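Local structure of DspB (Aggregatibacter actinomycetemcomitans, 1YHT) at residues 53-58 and 113-118. The protein hydrolyses terminal N-acetylhexosamine residues as a family 20 beta-N-acetylhexosaminidase, and releases biofilms, probably by cleaving their poly-N-acetylglucosamine matrix. Residues are numbered along the deposited sequence; the frame is centred on the assembly and turned at random.
Sequences HFSDHE and PELDSP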
loop_
_atom_site.group_PDB
_atom_site.type_symbol
_atom_site.label_atom_id
_atom_site.label_comp_id
_atom_site.label_asym_id
_atom_site.label_seq_id
_atom_site.Cartn_x
_atom_site.Cartn_y
_atom_site.Cartn_z
ATOM N N HIS A 53 -2.589 0.511 4.024
ATOM C CA HIS A 53 -2.168 -0.862 3.678
ATOM C C HIS A 53 -2.599 -1.776 4.812
ATOM O O HIS A 53 -1.805 -2.064 5.705
ATOM C CB HIS A 53 -0.639 -0.876 3.448
ATOM C CG HIS A 53 -0.112 -2.176 2.903
ATOM N ND1 HIS A 53 0.083 -2.396 1.554
ATOM C CD2 HIS A 53 0.276 -3.309 3.530
ATOM C CE1 HIS A 53 0.558 -3.622 1.381
ATOM N NE2 HIS A 53 0.685 -4.197 2.567
ATOM N N PHE A 54 -3.862 -2.218 4.764
ATOM C CA PHE A 54 -4.532 -2.979 5.857
ATOM C C PHE A 54 -4.571 -4.490 5.652
ATOM O O PHE A 54 -5.026 -5.219 6.535
ATOM C CB PHE A 54 -5.986 -2.467 6.109
ATOM C CG PHE A 54 -6.908 -2.625 4.931
ATOM C CD1 PHE A 54 -7.556 -3.831 4.682
ATOM C CD2 PHE A 54 -7.118 -1.581 4.070
ATOM C CE1 PHE A 54 -8.353 -3.976 3.587
ATOM C CE2 PHE A 54 -7.922 -1.738 2.979
ATOM C CZ PHE A 54 -8.548 -2.935 2.747
ATOM N N SER A 55 -4.082 -4.955 4.491
ATOM C CA SER A 55 -4.176 -6.367 4.132
ATOM C C SER A 55 -2.783 -6.855 3.619
ATOM O O SER A 55 -2.213 -6.281 2.681
ATOM C CB SER A 55 -5.253 -6.563 3.080
ATOM O OG SER A 55 -5.291 -7.906 2.603
ATOM N N ASP A 56 -2.250 -7.893 4.253
ATOM C CA ASP A 56 -0.984 -8.478 3.803
ATOM C C ASP A 56 -0.937 -9.919 4.298
ATOM O O ASP A 56 -1.962 -10.469 4.654
ATOM C CB ASP A 56 0.237 -7.641 4.265
ATOM C CG ASP A 56 1.381 -7.652 3.245
ATOM O OD1 ASP A 56 1.970 -8.762 3.072
ATOM O OD2 ASP A 56 1.686 -6.580 2.576
ATOM N N HIS A 57 0.237 -10.535 4.355
ATOM C CA HIS A 57 0.319 -11.906 4.822
ATOM C C HIS A 57 -0.085 -12.096 6.285
ATOM O O HIS A 57 -0.790 -13.042 6.609
ATOM C CB HIS A 57 1.732 -12.456 4.669
ATOM C CG HIS A 57 2.243 -12.444 3.278
ATOM N ND1 HIS A 57 1.710 -13.244 2.294
ATOM C CD2 HIS A 57 3.314 -11.829 2.728
ATOM C CE1 HIS A 57 2.413 -13.097 1.187
ATOM N NE2 HIS A 57 3.400 -12.256 1.422
ATOM N N GLU A 58 0.265 -11.138 7.128
ATOM C CA GLU A 58 0.198 -11.316 8.559
ATOM C C GLU A 58 -1.208 -11.023 9.104
ATOM O O GLU A 58 -1.599 -11.598 10.133
ATOM C CB GLU A 58 1.210 -10.403 9.259
ATOM C CG GLU A 58 2.688 -10.742 9.031
ATOM C CD GLU A 58 3.227 -10.242 7.717
ATOM O OE1 GLU A 58 2.472 -9.699 6.897
ATOM O OE2 GLU A 58 4.430 -10.400 7.488
ATOM N N PRO A 113 -7.707 2.976 0.268
ATOM C CA PRO A 113 -7.512 1.583 0.711
ATOM C C PRO A 113 -6.638 0.809 -0.266
ATOM O O PRO A 113 -6.724 1.051 -1.468
ATOM C CB PRO A 113 -8.944 1.017 0.769
ATOM C CG PRO A 113 -9.658 1.724 -0.410
ATOM C CD PRO A 113 -9.087 3.200 -0.239
ATOM N N GLU A 114 -5.832 -0.132 0.254
ATOM C CA GLU A 114 -5.046 -1.059 -0.544
ATOM C C GLU A 114 -5.434 -2.469 -0.212
ATOM O O GLU A 114 -5.165 -2.960 0.902
ATOM C CB GLU A 114 -3.506 -0.912 -0.370
ATOM C CG GLU A 114 -2.729 -1.815 -1.335
ATOM C CD GLU A 114 -1.220 -1.849 -1.175
ATOM O OE1 GLU A 114 -0.632 -0.992 -0.477
ATOM O OE2 GLU A 114 -0.620 -2.805 -1.744
ATOM N N LEU A 115 -6.021 -3.142 -1.203
ATOM C CA LEU A 115 -6.307 -4.560 -1.112
ATOM C C LEU A 115 -5.290 -5.240 -2.015
ATOM O O LEU A 115 -5.466 -5.290 -3.208
ATOM C CB LEU A 115 -7.760 -4.827 -1.555
ATOM C CG LEU A 115 -8.329 -6.212 -1.265
ATOM C CD1 LEU A 115 -8.511 -6.409 0.227
ATOM C CD2 LEU A 115 -9.639 -6.423 -2.027
ATOM N N ASP A 116 -4.195 -5.712 -1.421
ATOM C CA ASP A 116 -3.061 -6.170 -2.190
ATOM C C ASP A 116 -3.357 -7.576 -2.773
ATOM O O ASP A 116 -4.032 -8.411 -2.154
ATOM C CB ASP A 116 -1.773 -6.161 -1.341
ATOM C CG ASP A 116 -0.506 -6.145 -2.175
ATOM O OD1 ASP A 116 -0.578 -6.414 -3.408
ATOM O OD2 ASP A 116 0.578 -5.898 -1.565
ATOM N N SER A 117 -2.881 -7.757 -3.986
ATOM C CA SER A 117 -2.972 -9.009 -4.740
ATOM C C SER A 117 -2.071 -8.850 -5.955
ATOM O O SER A 117 -1.692 -7.720 -6.314
ATOM C CB SER A 117 -4.402 -9.351 -5.129
ATOM O OG SER A 117 -4.822 -8.737 -6.337
ATOM N N PRO A 118 -1.695 -9.984 -6.596
ATOM C CA PRO A 118 -2.041 -11.366 -6.284
ATOM C C PRO A 118 -1.280 -12.012 -5.146
ATOM O O PRO A 118 -1.682 -13.094 -4.707
ATOM C CB PRO A 118 -1.677 -12.122 -7.590
ATOM C CG PRO A 118 -0.675 -11.338 -8.221
ATOM C CD PRO A 118 -0.879 -9.887 -7.807
HETATM O O HOH W 1 -2.827 -3.744 2.075
HETATM O O HOH W 2 -3.771 -8.186 0.554
#
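E114 and H53 meet side chain to side chain at the C-terminal ends of neighbouring parallel barrel strands. ND1 of H53 donates to OE1 of E114 over 2.6 Å in a nearly straight bond (165°). OE1 sits in the ring plane, while the carboxylate plane is turned 76° to the imidazole and the N-H meets OE1 from above it. E114 gets there with CG anti to its backbone N (chi1 -174°) and an extended chain. At the other ring nitrogen, H53 NE2 donates to the anti lone pair of D56 OD2, also in the ring plane and 2.6 Å away, so two carboxylates fix the imidazole's rotation. D116 OD2 lies at the ring edge, 3.7 Å from H53 CE1, and 4.3 Å from D56 OD2, two like charges close together. One water over a face of the H53 ring accepts from S55 N and donates to E114 O; a second joins S55 OG to D116 O. The F54 ring edge meets P113 CB at 3.7 Å, and its face lies against E114 O. H51 also hydrogen-bonds E114 OE1, and W216 hydrogen-bonds OE2. Such strand ends carry the active site in TIM-barrel glycosidases, so this polar network probably lines or backs the substrate pocket. The contact joins the end of strand 49-53 and the loop after it to strand 110-117, with strand 177-181 beside the latter and helices 122-132 and 154-171 packed against L115.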